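Local coordinates for protein exocyst complex component EXO70 (Saccharomyces cerevisiae, PDB 2B1E) that acts in the secretory pathway as a subunit of the exocyst complex, which tethers secretory vesicles to sites of exocytosis, and plays a role in exocyst assembly, at residues I417-T422 with Y507-P512; D50-I55 with T73-L78. One frame throughout, in Å; residues are numbered along the deposited sequence.

Interaction 1: I417-T422 with Y507-P512; sequences ILMNLT and YKLSDP
The flat carboxylate of Asp511 meets Thr422 through water: water 2 stands well off its plane, on the face turned to Thr422, and donates to Asp511 OD2 at 3.0 Å. The same water reaches Thr422 OG1 by a weak bond of 3.5 Å. The other carboxylate oxygen, OD1, accepts hydrogen bonds from Leu514 N and Ser513 OG, so both ends of the group are engaged. With CG anti to the backbone N (chi1 -172°), Asp511 carries its carboxylate past Thr422, and the two side chains come closest where Thr422 OG1 lies 4.1 Å from Asp511 CB. Water 1 makes another bridge, donating to Thr422 OG1 and accepting from Asp511 N, each bond 3.0 Å long. No direct hydrogen bond links the two segments.

The other half of the contact is apolar. Met419, bent at chi2 and chi3, turns its thioether toward the loop, setting SD 4.3 Å from Leu509 CD2 and CE 3.9 Å from Ser510 OG. The same Leu509 methyl, CD2, is 4.3 Å from Leu418 CB. Leu509 also touches Leu514 and Leu518 of helix 512-537 and Met456 of helix 440-473.

Thus the loop after helix 483-504 packs on the flank of helix 410-429 at the surface, partly through water, just before turning into the next helix, with Asp511 as the N-cap of helix 512-537: a helix start fixed by its capping aspartate within a helical-bundle rod.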
ATOM      1  N   ILE A 417      29.672  11.113   2.719  1.00 11.51           N
ATOM      2  CA  ILE A 417      28.459  10.457   3.206  1.00 11.75           C
ATOM      3  C   ILE A 417      27.627  11.407   4.080  1.00 12.12           C
ATOM      4  O   ILE A 417      26.396  11.461   3.963  1.00 13.33           O
ATOM      5  CB  ILE A 417      28.783   9.173   4.017  1.00 12.17           C
ATOM      6  CG1 ILE A 417      29.623   8.209   3.168  1.00 14.29           C
ATOM      7  CG2 ILE A 417      27.481   8.477   4.438  1.00 10.57           C
ATOM      8  CD1 ILE A 417      28.981   7.843   1.809  1.00 10.80           C
ATOM      9  N   LEU A 418      28.289  12.161   4.949  1.00 12.27           N
ATOM     10  CA  LEU A 418      27.564  13.087   5.810  1.00 13.19           C
ATOM     11  C   LEU A 418      26.872  14.192   5.014  1.00 14.25           C
ATOM     12  O   LEU A 418      25.773  14.614   5.371  1.00 13.11           O
ATOM     13  CB  LEU A 418      28.496  13.682   6.865  1.00 13.45           C
ATOM     14  CG  LEU A 418      28.884  12.703   7.980  1.00 13.14           C
ATOM     15  CD1 LEU A 418      30.048  13.266   8.747  1.00 12.40           C
ATOM     16  CD2 LEU A 418      27.715  12.441   8.905  1.00 12.37           C
ATOM     17  N   MET A 419      27.481  14.658   3.925  1.00 13.62           N
ATOM     18  CA  MET A 419      26.827  15.709   3.153  1.00 14.72           C
ATOM     19  C   MET A 419      25.525  15.174   2.574  1.00 17.12           C
ATOM     20  O   MET A 419      24.533  15.902   2.465  1.00 16.58           O
ATOM     21  CB  MET A 419      27.729  16.240   2.026  1.00 14.92           C
ATOM     22  CG  MET A 419      28.835  17.202   2.491  1.00 15.19           C
ATOM     23  SD  MET A 419      28.242  18.719   3.329  1.00 13.92           S
ATOM     24  CE  MET A 419      27.592  19.617   1.929  1.00 18.51           C
ATOM     25  N   ASN A 420      25.520  13.898   2.208  1.00 15.72           N
ATOM     26  CA  ASN A 420      24.321  13.302   1.662  1.00 16.33           C
ATOM     27  C   ASN A 420      23.316  13.039   2.784  1.00 16.81           C
ATOM     28  O   ASN A 420      22.129  13.335   2.641  1.00 16.94           O
ATOM     29  CB  ASN A 420      24.660  12.008   0.906  1.00 16.63           C
ATOM     30  CG  ASN A 420      25.324  12.277  -0.443  1.00 15.22           C
ATOM     31  OD1 ASN A 420      26.527  12.542  -0.526  1.00 18.34           O
ATOM     32  ND2 ASN A 420      24.536  12.224  -1.499  1.00  8.11           N
ATOM     33  N   LEU A 421      23.782  12.496   3.904  1.00 17.56           N
ATOM     34  CA  LEU A 421      22.880  12.233   5.019  1.00 18.75           C
ATOM     35  C   LEU A 421      22.247  13.528   5.527  1.00 19.36           C
ATOM     36  O   LEU A 421      21.195  13.495   6.157  1.00 19.11           O
ATOM     37  CB  LEU A 421      23.616  11.535   6.162  1.00 16.75           C
ATOM     38  CG  LEU A 421      23.970  10.058   5.948  1.00 19.75           C
ATOM     39  CD1 LEU A 421      24.841   9.581   7.117  1.00 18.71           C
ATOM     40  CD2 LEU A 421      22.695   9.219   5.841  1.00 16.76           C
ATOM     41  N   THR A 422      22.892  14.662   5.262  1.00 20.01           N
ATOM     42  CA  THR A 422      22.357  15.952   5.687  1.00 21.59           C
ATOM     43  C   THR A 422      21.040  16.208   4.960  1.00 22.82           C
ATOM     44  O   THR A 422      20.055  16.630   5.575  1.00 20.53           O
ATOM     45  CB  THR A 422      23.344  17.101   5.394  1.00 20.67           C
ATOM     46  OG1 THR A 422      24.383  17.088   6.376  1.00 19.59           O
ATOM     47  CG2 THR A 422      22.631  18.451   5.436  1.00 23.38           C
ATOM     48  N   TYR A 507      37.130  20.187   3.646  1.00 17.18           N
ATOM     49  CA  TYR A 507      35.782  19.666   3.861  1.00 19.88           C
ATOM     50  C   TYR A 507      34.964  20.585   4.755  1.00 21.16           C
ATOM     51  O   TYR A 507      35.136  20.605   5.965  1.00 22.06           O
ATOM     52  CB  TYR A 507      35.877  18.263   4.463  1.00 18.79           C
ATOM     53  CG  TYR A 507      36.840  17.393   3.690  1.00 18.76           C
ATOM     54  CD1 TYR A 507      36.566  17.022   2.376  1.00 18.76           C
ATOM     55  CD2 TYR A 507      38.075  17.029   4.234  1.00 18.92           C
ATOM     56  CE1 TYR A 507      37.500  16.318   1.614  1.00 18.60           C
ATOM     57  CE2 TYR A 507      39.013  16.321   3.480  1.00 18.07           C
ATOM     58  CZ  TYR A 507      38.720  15.977   2.173  1.00 17.48           C
ATOM     59  OH  TYR A 507      39.654  15.317   1.410  1.00 19.69           O
ATOM     60  N   LYS A 508      34.059  21.344   4.151  1.00 22.10           N
ATOM     61  CA  LYS A 508      33.251  22.278   4.916  1.00 22.59           C
ATOM     62  C   LYS A 508      31.813  21.806   5.070  1.00 21.29           C
ATOM     63  O   LYS A 508      31.030  21.829   4.117  1.00 18.53           O
ATOM     64  CB  LYS A 508      33.314  23.661   4.253  1.00 26.52           C
ATOM     65  CG  LYS A 508      34.749  24.198   4.115  1.00 30.04           C
ATOM     66  CD  LYS A 508      34.804  25.594   3.496  1.00 33.61           C
ATOM     67  CE  LYS A 508      36.243  26.016   3.171  1.00 33.83           C
ATOM     68  NZ  LYS A 508      37.157  26.044   4.356  1.00 35.57           N
ATOM     69  N   LEU A 509      31.479  21.349   6.276  1.00 20.95           N
ATOM     70  CA  LEU A 509      30.130  20.876   6.563  1.00 23.31           C
ATOM     71  C   LEU A 509      29.212  22.087   6.677  1.00 25.44           C
ATOM     72  O   LEU A 509      29.641  23.161   7.093  1.00 26.38           O
ATOM     73  CB  LEU A 509      30.103  20.073   7.870  1.00 22.18           C
ATOM     74  CG  LEU A 509      30.834  18.724   7.892  1.00 22.17           C
ATOM     75  CD1 LEU A 509      30.950  18.207   9.326  1.00 22.91           C
ATOM     76  CD2 LEU A 509      30.087  17.722   7.026  1.00 21.61           C
ATOM     77  N   SER A 510      27.951  21.908   6.303  1.00 27.31           N
ATOM     78  CA  SER A 510      26.977  22.990   6.356  1.00 28.30           C
ATOM     79  C   SER A 510      26.136  22.921   7.627  1.00 26.82           C
ATOM     80  O   SER A 510      25.865  23.945   8.260  1.00 28.02           O
ATOM     81  CB  SER A 510      26.063  22.923   5.132  1.00 29.09           C
ATOM     82  OG  SER A 510      26.820  22.931   3.932  1.00 32.40           O
ATOM     83  N   ASP A 511      25.732  21.709   7.997  1.00 24.78           N
ATOM     84  CA  ASP A 511      24.909  21.488   9.183  1.00 22.39           C
ATOM     85  C   ASP A 511      25.656  21.901  10.450  1.00 21.72           C
ATOM     86  O   ASP A 511      26.732  21.385  10.747  1.00 18.98           O
ATOM     87  CB  ASP A 511      24.507  20.010   9.253  1.00 25.99           C
ATOM     88  CG  ASP A 511      23.498  19.721  10.346  1.00 28.22           C
ATOM     89  OD1 ASP A 511      23.790  19.991  11.521  1.00 29.75           O
ATOM     90  OD2 ASP A 511      22.406  19.208  10.025  1.00 33.24           O
ATOM     91  N   PRO A 512      25.086  22.839  11.221  1.00 21.61           N
ATOM     92  CA  PRO A 512      25.724  23.306  12.456  1.00 22.10           C
ATOM     93  C   PRO A 512      25.911  22.239  13.532  1.00 20.45           C
ATOM     94  O   PRO A 512      26.931  22.223  14.214  1.00 20.19           O
ATOM     95  CB  PRO A 512      24.811  24.453  12.909  1.00 22.51           C
ATOM     96  CG  PRO A 512      23.470  24.038  12.389  1.00 26.32           C
ATOM     97  CD  PRO A 512      23.795  23.519  11.004  1.00 23.40           C
TER
HETATM   98  O   HOH W   1      26.461  19.320   6.408  1.00 23.16           O
HETATM   99  O   HOH W   2      22.347  16.396   9.130  1.00 36.07           O

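Interaction 2: D50-I55 with T73-L78; sequences DMLEDI and THLEQL
Leu75 points at segment 50-55 from its first bond, and CG beside the backbone N (chi1 -74°) sets its two methyls against that segment, where they divide the work. Leu52 answers with CG anti to its own backbone N (chi1 176°), and the two leucines lie alongside one another, pointing opposite ways. Leu75 CD1 then sits 3.9 Å from Leu52 CA, close against the helix backbone, while Leu52 CD1 comes to 4.1 Å from Leu75 CB on the other helix.

Two further residues close around the Leu75 methyls. Met51, lying roughly perpendicular to Leu75, presents its sulfur, with SD 4.0 Å from Leu75 CD2. Ile55 meets it end-on, its CD1 being 4.0 Å from Leu75 CD1. Leu48, on helix 38-56, completes the set, so that Leu75 is a knob in the hole formed by residues 48, 51, 52 and 55. The relation is mutual: Leu52 enters a hole made by Leu72, Leu75, Glu76 and Ile79. These are knobs-into-holes between neighbouring helices running roughly antiparallel, at 147° between their directions, with the short axes 9.8 Å apart at closest approach. Leu18 of helix 15-30 packs on Met51 and Ile55, bringing a third helix to this core.

At the margin, Glu76 contributes carbon: its CG lies 3.7 Å from Leu52 CD2. No hydrogen bond crosses between the segments. The chemistry therefore implies a joint held by the burial and complementary shape of aliphatic and thioether groups, with the methylene part of an acidic side chain extending the apolar surface to its rim.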
ATOM      1  N   ASP A  50     -57.406 -24.953 -10.815  1.00 13.68           N
ATOM      2  CA  ASP A  50     -58.039 -25.989 -10.012  1.00 13.43           C
ATOM      3  C   ASP A  50     -59.194 -26.630 -10.786  1.00 13.76           C
ATOM      4  O   ASP A  50     -59.386 -27.843 -10.716  1.00 14.44           O
ATOM      5  CB  ASP A  50     -58.509 -25.402  -8.676  1.00 15.37           C
ATOM      6  CG  ASP A  50     -57.339 -24.956  -7.795  1.00 16.98           C
ATOM      7  OD1 ASP A  50     -57.579 -24.297  -6.760  1.00 14.18           O
ATOM      8  OD2 ASP A  50     -56.172 -25.266  -8.142  1.00 12.66           O
ATOM      9  N   MET A  51     -59.945 -25.835 -11.544  1.00 12.62           N
ATOM     10  CA  MET A  51     -61.053 -26.387 -12.331  1.00 12.73           C
ATOM     11  C   MET A  51     -60.483 -27.385 -13.340  1.00 13.32           C
ATOM     12  O   MET A  51     -60.978 -28.503 -13.469  1.00 13.68           O
ATOM     13  CB  MET A  51     -61.815 -25.278 -13.079  1.00 12.09           C
ATOM     14  CG  MET A  51     -63.037 -25.777 -13.873  1.00 11.72           C
ATOM     15  SD  MET A  51     -63.912 -24.488 -14.836  1.00  9.30           S
ATOM     16  CE  MET A  51     -64.738 -23.638 -13.473  1.00 16.43           C
ATOM     17  N   LEU A  52     -59.424 -26.980 -14.039  1.00 13.97           N
ATOM     18  CA  LEU A  52     -58.795 -27.830 -15.039  1.00 15.43           C
ATOM     19  C   LEU A  52     -58.343 -29.146 -14.408  1.00 17.13           C
ATOM     20  O   LEU A  52     -58.562 -30.220 -14.969  1.00 16.25           O
ATOM     21  CB  LEU A  52     -57.607 -27.101 -15.671  1.00 15.65           C
ATOM     22  CG  LEU A  52     -56.740 -27.844 -16.688  1.00 15.76           C
ATOM     23  CD1 LEU A  52     -57.564 -28.227 -17.898  1.00 14.65           C
ATOM     24  CD2 LEU A  52     -55.585 -26.936 -17.112  1.00 18.60           C
ATOM     25  N   GLU A  53     -57.729 -29.051 -13.233  1.00 16.31           N
ATOM     26  CA  GLU A  53     -57.260 -30.228 -12.511  1.00 20.54           C
ATOM     27  C   GLU A  53     -58.426 -31.126 -12.072  1.00 18.46           C
ATOM     28  O   GLU A  53     -58.370 -32.355 -12.218  1.00 18.34           O
ATOM     29  CB  GLU A  53     -56.464 -29.789 -11.284  1.00 22.17           C
ATOM     30  CG  GLU A  53     -55.833 -30.911 -10.503  1.00 30.01           C
ATOM     31  CD  GLU A  53     -54.836 -31.683 -11.328  1.00 33.73           C
ATOM     32  OE1 GLU A  53     -54.047 -31.042 -12.058  1.00 38.50           O
ATOM     33  OE2 GLU A  53     -54.835 -32.927 -11.243  1.00 37.25           O
ATOM     34  N   ASP A  54     -59.479 -30.509 -11.540  1.00 16.60           N
ATOM     35  CA  ASP A  54     -60.645 -31.253 -11.079  1.00 17.64           C
ATOM     36  C   ASP A  54     -61.333 -32.076 -12.177  1.00 18.20           C
ATOM     37  O   ASP A  54     -61.756 -33.201 -11.930  1.00 19.22           O
ATOM     38  CB  ASP A  54     -61.688 -30.314 -10.442  1.00 17.94           C
ATOM     39  CG  ASP A  54     -61.232 -29.715  -9.108  1.00 17.71           C
ATOM     40  OD1 ASP A  54     -60.342 -30.283  -8.443  1.00 18.19           O
ATOM     41  OD2 ASP A  54     -61.796 -28.670  -8.714  1.00 19.64           O
ATOM     42  N   ILE A  55     -61.445 -31.539 -13.387  1.00 16.93           N
ATOM     43  CA  ILE A  55     -62.127 -32.277 -14.446  1.00 20.22           C
ATOM     44  C   ILE A  55     -61.257 -33.267 -15.211  1.00 23.01           C
ATOM     45  O   ILE A  55     -61.774 -34.089 -15.967  1.00 20.40           O
ATOM     46  CB  ILE A  55     -62.788 -31.329 -15.472  1.00 19.86           C
ATOM     47  CG1 ILE A  55     -61.718 -30.569 -16.255  1.00 18.93           C
ATOM     48  CG2 ILE A  55     -63.723 -30.367 -14.762  1.00 20.26           C
ATOM     49  CD1 ILE A  55     -62.295 -29.598 -17.271  1.00 21.61           C
ATOM     50  N   THR A  73     -58.981 -27.241 -23.521  1.00 10.78           N
ATOM     51  CA  THR A  73     -58.080 -26.342 -24.241  1.00 12.65           C
ATOM     52  C   THR A  73     -58.312 -24.884 -23.838  1.00 11.42           C
ATOM     53  O   THR A  73     -57.363 -24.119 -23.694  1.00 10.33           O
ATOM     54  CB  THR A  73     -58.250 -26.490 -25.771  1.00 14.71           C
ATOM     55  OG1 THR A  73     -57.951 -27.841 -26.149  1.00 13.43           O
ATOM     56  CG2 THR A  73     -57.305 -25.555 -26.514  1.00 15.35           C
ATOM     57  N   HIS A  74     -59.573 -24.513 -23.641  1.00 12.28           N
ATOM     58  CA  HIS A  74     -59.900 -23.148 -23.256  1.00 12.16           C
ATOM     59  C   HIS A  74     -59.262 -22.807 -21.909  1.00 10.65           C
ATOM     60  O   HIS A  74     -58.608 -21.780 -21.770  1.00 10.87           O
ATOM     61  CB  HIS A  74     -61.416 -22.965 -23.177  1.00 13.94           C
ATOM     62  CG  HIS A  74     -61.831 -21.569 -22.834  1.00 14.47           C
ATOM     63  ND1 HIS A  74     -63.011 -21.281 -22.185  1.00 16.04           N
ATOM     64  CD2 HIS A  74     -61.211 -20.381 -23.032  1.00 16.37           C
ATOM     65  CE1 HIS A  74     -63.098 -19.976 -21.992  1.00 19.69           C
ATOM     66  NE2 HIS A  74     -62.018 -19.406 -22.497  1.00 17.94           N
ATOM     67  N   LEU A  75     -59.451 -23.670 -20.915  1.00  9.05           N
ATOM     68  CA  LEU A  75     -58.863 -23.444 -19.601  1.00  9.52           C
ATOM     69  C   LEU A  75     -57.335 -23.388 -19.711  1.00 10.50           C
ATOM     70  O   LEU A  75     -56.699 -22.476 -19.195  1.00  8.21           O
ATOM     71  CB  LEU A  75     -59.273 -24.563 -18.631  1.00  9.82           C
ATOM     72  CG  LEU A  75     -60.722 -24.520 -18.130  1.00 13.69           C
ATOM     73  CD1 LEU A  75     -61.080 -25.842 -17.466  1.00 14.20           C
ATOM     74  CD2 LEU A  75     -60.880 -23.367 -17.135  1.00 15.83           C
ATOM     75  N   GLU A  76     -56.748 -24.355 -20.407  1.00  8.89           N
ATOM     76  CA  GLU A  76     -55.296 -24.380 -20.545  1.00 10.26           C
ATOM     77  C   GLU A  76     -54.761 -23.083 -21.174  1.00  8.83           C
ATOM     78  O   GLU A  76     -53.822 -22.480 -20.649  1.00  7.17           O
ATOM     79  CB  GLU A  76     -54.866 -25.596 -21.379  1.00 15.80           C
ATOM     80  CG  GLU A  76     -55.236 -26.951 -20.753  1.00 19.34           C
ATOM     81  CD  GLU A  76     -54.976 -28.135 -21.690  1.00 22.83           C
ATOM     82  OE1 GLU A  76     -54.857 -27.923 -22.919  1.00 19.79           O
ATOM     83  OE2 GLU A  76     -54.902 -29.282 -21.194  1.00 25.21           O
ATOM     84  N   GLN A  77     -55.370 -22.635 -22.273  1.00  7.04           N
ATOM     85  CA  GLN A  77     -54.891 -21.418 -22.935  1.00  8.59           C
ATOM     86  C   GLN A  77     -55.154 -20.123 -22.175  1.00  8.13           C
ATOM     87  O   GLN A  77     -54.300 -19.238 -22.165  1.00  9.29           O
ATOM     88  CB  GLN A  77     -55.443 -21.314 -24.360  1.00  9.08           C
ATOM     89  CG  GLN A  77     -54.906 -22.400 -25.309  1.00  9.37           C
ATOM     90  CD  GLN A  77     -53.392 -22.437 -25.362  1.00 11.81           C
ATOM     91  OE1 GLN A  77     -52.737 -21.400 -25.384  1.00 10.63           O
ATOM     92  NE2 GLN A  77     -52.827 -23.636 -25.386  1.00 10.24           N
ATOM     93  N   LEU A  78     -56.321 -19.998 -21.554  1.00  8.56           N
ATOM     94  CA  LEU A  78     -56.637 -18.797 -20.779  1.00  8.71           C
ATOM     95  C   LEU A  78     -55.649 -18.657 -19.621  1.00 11.16           C
ATOM     96  O   LEU A  78     -55.226 -17.546 -19.280  1.00  9.60           O
ATOM     97  CB  LEU A  78     -58.077 -18.873 -20.257  1.00  8.42           C
ATOM     98  CG  LEU A  78     -58.569 -17.714 -19.383  1.00  7.98           C
ATOM     99  CD1 LEU A  78     -58.437 -16.372 -20.121  1.00  8.64           C
ATOM    100  CD2 LEU A  78     -60.021 -17.987 -19.004  1.00 10.13           C
TER

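Followed from the N terminus, the chain first makes interaction 2, where helix 38-56 and helix 66-94 fold back on each other; the contact closes a short excursion of 17 residues. Interaction 1 comes much later and spans 84 residues, largely helical, before the loop ahead of helix 512-537 returns to helix 410-429. The two are in series, neither nested nor crossing. The centres of interactions 1 and 2 lie about 99 Å apart, on opposite sides of the chain's centre. One joins consecutive helices in the N-terminal family region of Exo70; the other, in the C-terminal one, brings a loop onto a helix distant in sequence, so each is local to its own part of this elongated, all-helical molecule.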